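Phosphonate monoester hydrolase (Ruegeria pomeroyi, PDB 4UPK) is a hydrolase of the sulfatase family, within the alkaline phosphatase clan, whose domain is built round a mixed beta sheet flanked by helices. Local coordinates at residues Asp68-Arg73 / Pro377-Gly382; Ala186-Pro191 / Pro204-Ala209; Pro244-Pro249 / Ala290-Gly295. One frame throughout, in Å; residues are numbered along the deposited sequence.

Interaction 1 of 3, residues Asp68-Arg73 / Pro377-Gly382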
loop_
_atom_site.group_PDB
_atom_site.type_symbol
_atom_site.label_atom_id
_atom_site.label_comp_id
_atom_site.label_asym_id
_atom_site.label_seq_id
_atom_site.Cartn_x
_atom_site.Cartn_y
_atom_site.Cartn_z
ATOM N N ASP A 68 -42.540 -14.219 13.359
ATOM C CA ASP A 68 -42.480 -14.392 11.916
ATOM C C ASP A 68 -41.059 -14.765 11.438
ATOM O O ASP A 68 -40.766 -14.700 10.240
ATOM C CB ASP A 68 -42.992 -13.102 11.237
ATOM C CG ASP A 68 -43.309 -13.239 9.765
ATOM O OD1 ASP A 68 -43.935 -14.253 9.381
ATOM O OD2 ASP A 68 -42.922 -12.334 8.991
ATOM N N ALA A 69 -40.179 -15.178 12.365
ATOM C CA ALA A 69 -38.777 -15.479 12.045
ATOM C C ALA A 69 -38.125 -16.514 12.949
ATOM O O ALA A 69 -38.818 -17.268 13.631
ATOM C CB ALA A 69 -37.961 -14.185 12.065
ATOM N N VAL A 70 -36.772 -16.546 12.942
ATOM C CA VAL A 70 -35.948 -17.455 13.738
ATOM C C VAL A 70 -35.268 -16.696 14.926
ATOM O O VAL A 70 -34.552 -15.706 14.717
ATOM C CB VAL A 70 -34.929 -18.214 12.839
ATOM C CG1 VAL A 70 -34.165 -19.267 13.635
ATOM C CG2 VAL A 70 -35.612 -18.850 11.625
ATOM N N SER A 71 -35.514 -17.183 16.158
ATOM C CA SER A 71 -34.960 -16.646 17.402
ATOM C C SER A 71 -33.867 -17.576 17.928
ATOM O O SER A 71 -34.063 -18.787 17.971
ATOM C CB SER A 71 -36.049 -16.500 18.463
ATOM O OG SER A 71 -37.076 -15.631 18.016
ATOM N N PHE A 72 -32.724 -16.995 18.336
ATOM C CA PHE A 72 -31.559 -17.706 18.847
ATOM C C PHE A 72 -31.463 -17.428 20.344
ATOM O O PHE A 72 -31.121 -16.311 20.758
ATOM C CB PHE A 72 -30.291 -17.288 18.064
ATOM C CG PHE A 72 -30.321 -17.676 16.597
ATOM C CD1 PHE A 72 -31.008 -16.900 15.664
ATOM C CD2 PHE A 72 -29.673 -18.819 16.150
ATOM C CE1 PHE A 72 -31.041 -17.261 14.314
ATOM C CE2 PHE A 72 -29.716 -19.188 14.796
ATOM C CZ PHE A 72 -30.396 -18.404 13.886
ATOM N N ARG A 73 -31.807 -18.445 21.154
ATOM C CA ARG A 73 -31.872 -18.359 22.621
ATOM C C ARG A 73 -30.569 -18.498 23.430
ATOM O O ARG A 73 -30.558 -18.132 24.622
ATOM C CB ARG A 73 -32.971 -19.285 23.179
ATOM C CG ARG A 73 -34.357 -18.906 22.685
ATOM C CD ARG A 73 -35.043 -17.784 23.473
ATOM N NE ARG A 73 -36.138 -17.182 22.700
ATOM C CZ ARG A 73 -37.371 -17.673 22.635
ATOM N NH1 ARG A 73 -37.693 -18.771 23.305
ATOM N NH2 ARG A 73 -38.285 -17.081 21.887
ATOM N N PRO A 377 -36.131 -14.746 3.514
ATOM C CA PRO A 377 -37.184 -15.387 2.689
ATOM C C PRO A 377 -37.038 -16.913 2.694
ATOM O O PRO A 377 -35.942 -17.431 2.470
ATOM C CB PRO A 377 -36.952 -14.810 1.277
ATOM C CG PRO A 377 -35.621 -14.136 1.319
ATOM C CD PRO A 377 -35.367 -13.742 2.740
ATOM N N GLY A 378 -38.122 -17.603 3.037
ATOM C CA GLY A 378 -38.165 -19.060 3.122
ATOM C C GLY A 378 -37.746 -19.672 4.452
ATOM O O GLY A 378 -37.598 -20.898 4.538
ATOM N N CYS A 379 -37.540 -18.842 5.506
ATOM C CA CYS A 379 -37.156 -19.353 6.832
ATOM C C CYS A 379 -38.383 -19.952 7.527
ATOM O O CYS A 379 -39.507 -19.722 7.072
ATOM C CB CYS A 379 -36.485 -18.275 7.686
ATOM S SG CYS A 379 -37.624 -17.033 8.381
ATOM N N LYS A 380 -38.164 -20.739 8.604
ATOM C CA LYS A 380 -39.239 -21.358 9.383
ATOM C C LYS A 380 -39.761 -20.305 10.366
ATOM O O LYS A 380 -39.029 -19.975 11.305
ATOM C CB LYS A 380 -38.709 -22.603 10.124
ATOM C CG LYS A 380 -39.799 -23.514 10.685
ATOM C CD LYS A 380 -39.180 -24.783 11.251
ATOM C CE LYS A 380 -40.197 -25.746 11.798
ATOM N NZ LYS A 380 -40.630 -26.738 10.774
ATOM N N PRO A 381 -40.966 -19.706 10.156
ATOM C CA PRO A 381 -41.432 -18.669 11.103
ATOM C C PRO A 381 -41.750 -19.248 12.483
ATOM O O PRO A 381 -42.378 -20.310 12.569
ATOM C CB PRO A 381 -42.661 -18.054 10.406
ATOM C CG PRO A 381 -43.126 -19.084 9.465
ATOM C CD PRO A 381 -41.963 -19.951 9.088
ATOM N N GLY A 382 -41.272 -18.573 13.531
ATOM C CA GLY A 382 -41.480 -18.997 14.911
ATOM C C GLY A 382 -40.506 -20.051 15.414
ATOM O O GLY A 382 -40.650 -20.508 16.550
#

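Interaction 2 of 3, residues Ala186-Pro191 / Pro204-Ala209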
loop_
_atom_site.group_PDB
_atom_site.type_symbol
_atom_site.label_atom_id
_atom_site.label_comp_id
_atom_site.label_asym_id
_atom_site.label_seq_id
_atom_site.Cartn_x
_atom_site.Cartn_y
_atom_site.Cartn_z
ATOM N N ALA A 186 -23.694 17.753 27.230
ATOM C CA ALA A 186 -24.026 16.995 28.456
ATOM C C ALA A 186 -25.361 17.425 29.137
ATOM O O ALA A 186 -25.959 16.628 29.856
ATOM C CB ALA A 186 -22.877 17.066 29.451
ATOM N N GLN A 187 -25.832 18.660 28.886
ATOM C CA GLN A 187 -27.086 19.183 29.438
ATOM C C GLN A 187 -28.339 18.489 28.867
ATOM O O GLN A 187 -29.374 18.448 29.520
ATOM C CB GLN A 187 -27.177 20.704 29.241
ATOM C CG GLN A 187 -26.181 21.522 30.075
ATOM C CD GLN A 187 -26.111 22.985 29.652
ATOM O OE1 GLN A 187 -27.050 23.552 29.063
ATOM N NE2 GLN A 187 -24.988 23.638 29.954
ATOM N N VAL A 188 -28.234 17.976 27.645
ATOM C CA VAL A 188 -29.273 17.262 26.883
ATOM C C VAL A 188 -29.746 15.966 27.631
ATOM O O VAL A 188 -30.909 15.605 27.560
ATOM C CB VAL A 188 -28.691 16.953 25.456
ATOM C CG1 VAL A 188 -29.513 15.924 24.689
ATOM C CG2 VAL A 188 -28.500 18.219 24.634
ATOM N N TYR A 189 -28.836 15.311 28.360
ATOM C CA TYR A 189 -29.056 14.039 29.067
ATOM C C TYR A 189 -29.529 14.155 30.518
ATOM O O TYR A 189 -29.783 13.132 31.167
ATOM C CB TYR A 189 -27.779 13.182 28.972
ATOM C CG TYR A 189 -27.424 12.818 27.554
ATOM C CD1 TYR A 189 -28.168 11.873 26.851
ATOM C CD2 TYR A 189 -26.379 13.457 26.888
ATOM C CE1 TYR A 189 -27.860 11.544 25.534
ATOM C CE2 TYR A 189 -26.059 13.132 25.568
ATOM C CZ TYR A 189 -26.799 12.168 24.899
ATOM O OH TYR A 189 -26.503 11.806 23.610
ATOM N N VAL A 190 -29.622 15.400 31.027
ATOM C CA VAL A 190 -30.058 15.690 32.395
ATOM C C VAL A 190 -31.602 15.570 32.453
ATOM O O VAL A 190 -32.284 16.249 31.678
ATOM C CB VAL A 190 -29.536 17.072 32.903
ATOM C CG1 VAL A 190 -30.032 17.378 34.312
ATOM C CG2 VAL A 190 -28.008 17.142 32.849
ATOM N N PRO A 191 -32.156 14.685 33.321
ATOM C CA PRO A 191 -33.616 14.570 33.429
ATOM C C PRO A 191 -34.227 15.856 33.983
ATOM O O PRO A 191 -33.621 16.522 34.837
ATOM C CB PRO A 191 -33.808 13.406 34.416
ATOM C CG PRO A 191 -32.494 12.687 34.460
ATOM C CD PRO A 191 -31.492 13.786 34.283
ATOM N N PRO A 204 -38.619 13.450 33.088
ATOM C CA PRO A 204 -38.633 13.317 31.612
ATOM C C PRO A 204 -37.430 14.006 30.938
ATOM O O PRO A 204 -36.880 14.957 31.482
ATOM C CB PRO A 204 -39.965 13.965 31.209
ATOM C CG PRO A 204 -40.272 14.921 32.303
ATOM C CD PRO A 204 -39.741 14.283 33.571
ATOM N N ALA A 205 -36.995 13.520 29.782
ATOM C CA ALA A 205 -35.881 14.146 29.067
ATOM C C ALA A 205 -36.264 15.566 28.608
ATOM O O ALA A 205 -37.450 15.857 28.458
ATOM C CB ALA A 205 -35.474 13.291 27.877
ATOM N N MET A 206 -35.257 16.443 28.430
ATOM C CA MET A 206 -35.357 17.842 27.963
ATOM C C MET A 206 -36.130 17.902 26.627
ATOM O O MET A 206 -36.915 18.819 26.393
ATOM C CB MET A 206 -33.924 18.434 27.796
ATOM C CG MET A 206 -33.832 19.743 26.966
ATOM S SD MET A 206 -32.261 19.952 26.033
ATOM C CE MET A 206 -32.569 18.868 24.650
ATOM N N TYR A 207 -35.888 16.909 25.761
ATOM C CA TYR A 207 -36.494 16.775 24.435
ATOM C C TYR A 207 -37.773 15.931 24.467
ATOM O O TYR A 207 -37.883 14.984 25.256
ATOM C CB TYR A 207 -35.466 16.197 23.423
ATOM C CG TYR A 207 -34.675 15.025 23.967
ATOM C CD1 TYR A 207 -35.173 13.723 23.891
ATOM C CD2 TYR A 207 -33.432 15.215 24.571
ATOM C CE1 TYR A 207 -34.453 12.641 24.405
ATOM C CE2 TYR A 207 -32.725 14.147 25.122
ATOM C CZ TYR A 207 -33.232 12.860 25.027
ATOM O OH TYR A 207 -32.517 11.811 25.551
ATOM N N ARG A 208 -38.729 16.275 23.602
ATOM C CA ARG A 208 -39.984 15.523 23.446
ATOM C C ARG A 208 -39.639 14.210 22.732
ATOM O O ARG A 208 -38.571 14.125 22.115
ATOM C CB ARG A 208 -41.030 16.319 22.638
ATOM C CG ARG A 208 -41.460 17.606 23.331
ATOM C CD ARG A 208 -42.318 18.502 22.450
ATOM N NE ARG A 208 -43.663 17.957 22.286
ATOM C CZ ARG A 208 -44.379 18.025 21.167
ATOM N NH1 ARG A 208 -43.891 18.634 20.091
ATOM N NH2 ARG A 208 -45.585 17.473 21.111
ATOM N N ALA A 209 -40.512 13.189 22.843
ATOM C CA ALA A 209 -40.327 11.873 22.223
ATOM C C ALA A 209 -40.056 11.948 20.716
ATOM O O ALA A 209 -39.168 11.257 20.235
ATOM C CB ALA A 209 -41.527 10.977 22.499
HETATM O O HOH W 1 -32.917 15.315 29.189
#

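Interaction 3 of 3, residues Pro244-Pro249 / Ala290-Gly295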
loop_
_atom_site.group_PDB
_atom_site.type_symbol
_atom_site.label_atom_id
_atom_site.label_comp_id
_atom_site.label_asym_id
_atom_site.label_seq_id
_atom_site.Cartn_x
_atom_site.Cartn_y
_atom_site.Cartn_z
ATOM N N PRO A 244 -26.667 4.219 29.133
ATOM C CA PRO A 244 -26.461 5.448 29.918
ATOM C C PRO A 244 -25.994 6.627 29.039
ATOM O O PRO A 244 -25.422 6.381 27.977
ATOM C CB PRO A 244 -25.389 5.030 30.946
ATOM C CG PRO A 244 -24.713 3.846 30.363
ATOM C CD PRO A 244 -25.760 3.135 29.587
ATOM N N PRO A 245 -26.189 7.914 29.429
ATOM C CA PRO A 245 -26.857 8.423 30.645
ATOM C C PRO A 245 -28.341 8.151 30.529
ATOM O O PRO A 245 -28.978 8.586 29.569
ATOM C CB PRO A 245 -26.521 9.929 30.647
ATOM C CG PRO A 245 -25.448 10.116 29.592
ATOM C CD PRO A 245 -25.719 9.032 28.593
ATOM N N LEU A 246 -28.857 7.341 31.463
ATOM C CA LEU A 246 -30.247 6.914 31.514
ATOM C C LEU A 246 -31.233 8.057 31.718
ATOM O O LEU A 246 -31.310 8.655 32.791
ATOM C CB LEU A 246 -30.474 5.782 32.539
ATOM C CG LEU A 246 -29.792 4.433 32.253
ATOM C CD1 LEU A 246 -30.017 3.473 33.410
ATOM C CD2 LEU A 246 -30.314 3.809 30.944
ATOM N N VAL A 247 -31.956 8.374 30.642
ATOM C CA VAL A 247 -32.997 9.381 30.568
ATOM C C VAL A 247 -33.927 8.967 29.439
ATOM O O VAL A 247 -33.451 8.532 28.395
ATOM C CB VAL A 247 -32.462 10.856 30.468
ATOM C CG1 VAL A 247 -31.733 11.151 29.146
ATOM C CG2 VAL A 247 -33.566 11.867 30.748
ATOM N N ALA A 248 -35.250 9.063 29.664
ATOM C CA ALA A 248 -36.249 8.706 28.660
ATOM C C ALA A 248 -37.222 9.849 28.439
ATOM O O ALA A 248 -37.602 10.511 29.412
ATOM C CB ALA A 248 -36.990 7.431 29.063
ATOM N N PRO A 249 -37.611 10.149 27.167
ATOM C CA PRO A 249 -38.591 11.225 26.956
ATOM C C PRO A 249 -40.005 10.793 27.397
ATOM O O PRO A 249 -40.288 9.587 27.445
ATOM C CB PRO A 249 -38.490 11.477 25.455
ATOM C CG PRO A 249 -38.173 10.143 24.883
ATOM C CD PRO A 249 -37.268 9.481 25.890
ATOM N N ALA A 290 -24.729 6.173 39.985
ATOM C CA ALA A 290 -24.195 7.547 39.867
ATOM C C ALA A 290 -23.444 7.795 38.549
ATOM O O ALA A 290 -23.441 8.933 38.064
ATOM C CB ALA A 290 -23.290 7.876 41.044
ATOM N N SER A 291 -22.817 6.753 37.964
ATOM C CA SER A 291 -22.101 6.895 36.691
ATOM C C SER A 291 -22.995 6.600 35.470
ATOM O O SER A 291 -22.583 6.847 34.344
ATOM C CB SER A 291 -20.830 6.037 36.677
ATOM O OG SER A 291 -21.122 4.649 36.609
ATOM N N PHE A 292 -24.212 6.084 35.698
ATOM C CA PHE A 292 -25.189 5.704 34.667
ATOM C C PHE A 292 -26.247 6.775 34.337
ATOM O O PHE A 292 -27.146 6.519 33.528
ATOM C CB PHE A 292 -25.873 4.383 35.069
ATOM C CG PHE A 292 -25.346 3.161 34.372
ATOM C CD1 PHE A 292 -23.992 2.855 34.399
ATOM C CD2 PHE A 292 -26.208 2.300 33.700
ATOM C CE1 PHE A 292 -23.503 1.734 33.731
ATOM C CE2 PHE A 292 -25.718 1.172 33.044
ATOM C CZ PHE A 292 -24.371 0.903 33.055
ATOM N N VAL A 293 -26.131 7.967 34.957
ATOM C CA VAL A 293 -27.042 9.108 34.783
ATOM C C VAL A 293 -26.226 10.423 34.886
ATOM O O VAL A 293 -25.141 10.402 35.438
ATOM C CB VAL A 293 -28.232 9.111 35.815
ATOM C CG1 VAL A 293 -29.219 7.976 35.575
ATOM C CG2 VAL A 293 -27.745 9.120 37.259
ATOM N N LEU A 294 -26.766 11.553 34.386
ATOM C CA LEU A 294 -26.131 12.882 34.477
ATOM C C LEU A 294 -26.953 13.827 35.372
ATOM O O LEU A 294 -28.176 13.881 35.230
ATOM C CB LEU A 294 -25.879 13.514 33.084
ATOM C CG LEU A 294 -24.758 12.889 32.214
ATOM C CD1 LEU A 294 -24.557 13.693 30.933
ATOM C CD2 LEU A 294 -23.401 12.805 32.958
ATOM N N GLY A 295 -26.280 14.505 36.313
ATOM C CA GLY A 295 -26.892 15.460 37.242
ATOM C C GLY A 295 -27.082 14.990 38.677
ATOM O O GLY A 295 -27.710 15.697 39.482
HETATM O O HOH W 2 -29.134 11.041 32.667
#

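Interaction 1 of 3, residues Asp68-Arg73 / Pro377-Gly382
A69 O accepts a hydrogen bond from G382 N (N to O 2.8 Å), with a bent N-H···O angle of 133° and the donor tilted 21° from the carbonyl plane. This bond ties the loop 377-382 to the chain just ahead of strand 70-76. Around it side-chain carbons and a sulfur rest mainly on backbone atoms. C379 SG lies between its own N and carbonyl carbon (chi1 75°) and reaches A69 CA at 4.1 Å, while V70 CG2, the branch beside the backbone N, touches K380 O at 3.6 Å and makes an apolar side-chain pair with C379 CB at 4.1 Å. P381 CB sits against the carbonyl carbon of D68, at 3.8 Å from D68 C.

Further out, the D68 carboxylate is engaged elsewhere: OD2 forms a salt bridge with R375 and a hydrogen bond with Y337. V70 and S71 are held by backbone bonds to I374 on one side and to H383 and V385 on the other, with L419 packed on V70. The loop thus passes over the start of strand 70-76, carrying the chain from its antiparallel neighbour 372-375 to its parallel neighbour 384-386, a same-end connection that skips over one strand, 70-76, in the mixed sheet of this alkaline phosphatase-clan fold.

Interaction 2 of 3, residues Ala186-Pro191 / Pro204-Ala209
V188 meets both M206 and Y207, one with each methyl. CG1, anti to its own backbone N (chi1 166°), presses on the Y207 ring at CE2, 3.7 Å away, with the two side chains crossing at about a right angle. The second methyl, CG2 of V188, touches M206 CE at 4.1 Å. The M206 chain is bent at chi2 and again at chi3; SD comes within 4.1 Å of V188 CA, and CE ends in the plane of the Y207 ring, at its edge. A205 CB lies over one face of that ring, offset toward its rim. V188 O also approaches the ring obliquely, 3.4 Å from Y207 CE2.

Both segments belong to the long connection between helix 169-177 and helix 213-224 of the sulfatase domain. They run nearly antiparallel, with their touching parts 163° apart, yet they are not paired as strands: the polar link between the backbones is made by a water. It accepts a hydrogen bond from M206 N (2.7 Å) and donates to V188 O at 2.6 Å and V190 O at 2.7 Å, giving three backbone polar atoms one common partner. Behind this, W171 and L175 of helix 169-177 pack on V188, L175 also touches Y207, and W171 meets the Y207 ring edge-to-face.

Interaction 3 of 3, residues Pro244-Pro249 / Ala290-Gly295
L246 and F292 lie side by side, and the backbone joins them as well: L246 N donates to F292 O at 2.8 Å along an almost straight N-H···O line of 176°. From there the L246 side chain can be followed outward. L246 CB rests 3.5 Å from F292 O and also touches V293 CG1. CG, set beside the backbone N (chi1 -65°), is still close to the same oxygen, and L246 CD1 reaches the rim of the F292 ring, 4.0 Å from F292 CD2 and near the ring plane. L309 and V312 of helix 303-333 pack on this leucine from outside the contact.

P244 takes a face of that ring. Its CG stands 3.8 Å from the centroid of the F292 ring, 7° off the normal, in a CH-pi contact. A cis peptide follows, after which P245 lies beside L294, CB to CG 3.8 Å. A water accepts from L294 N and donates to L246 O, bridging the backbones.

The grip on F292 O is thus mixed: one strong N-H bond, supplemented by a CA-H···O contact from P245, CA to F292 O 3.5 Å. Apart from the bridging water, the remaining contacts are made by proline rings and hydrocarbon side chains, so cohesion rests on shape and backbone polarity, with no charged pair between the segments.

Interactions 2 and 3 are neighbours in space, with centres about 9 Å apart, whereas interaction 1 stands about 37 Å and 35 Å from them, centre to centre, on the sheet. Along the chain, both 2 and 3 fall inside the loop closed by interaction 1, and they follow one another in series. They also touch directly: A205 N probably donates to A248 O at 3.1 Å, Y189 O packs on V247 CG1, and L294 is met by A186 and P191. R241 links them further, contacting Y189 and Y207 while bonding P245 O. One continuous patch of loops therefore forms from interactions 2 and 3, and the nearest atoms of interaction 1 stay about 22 Å from interaction 3.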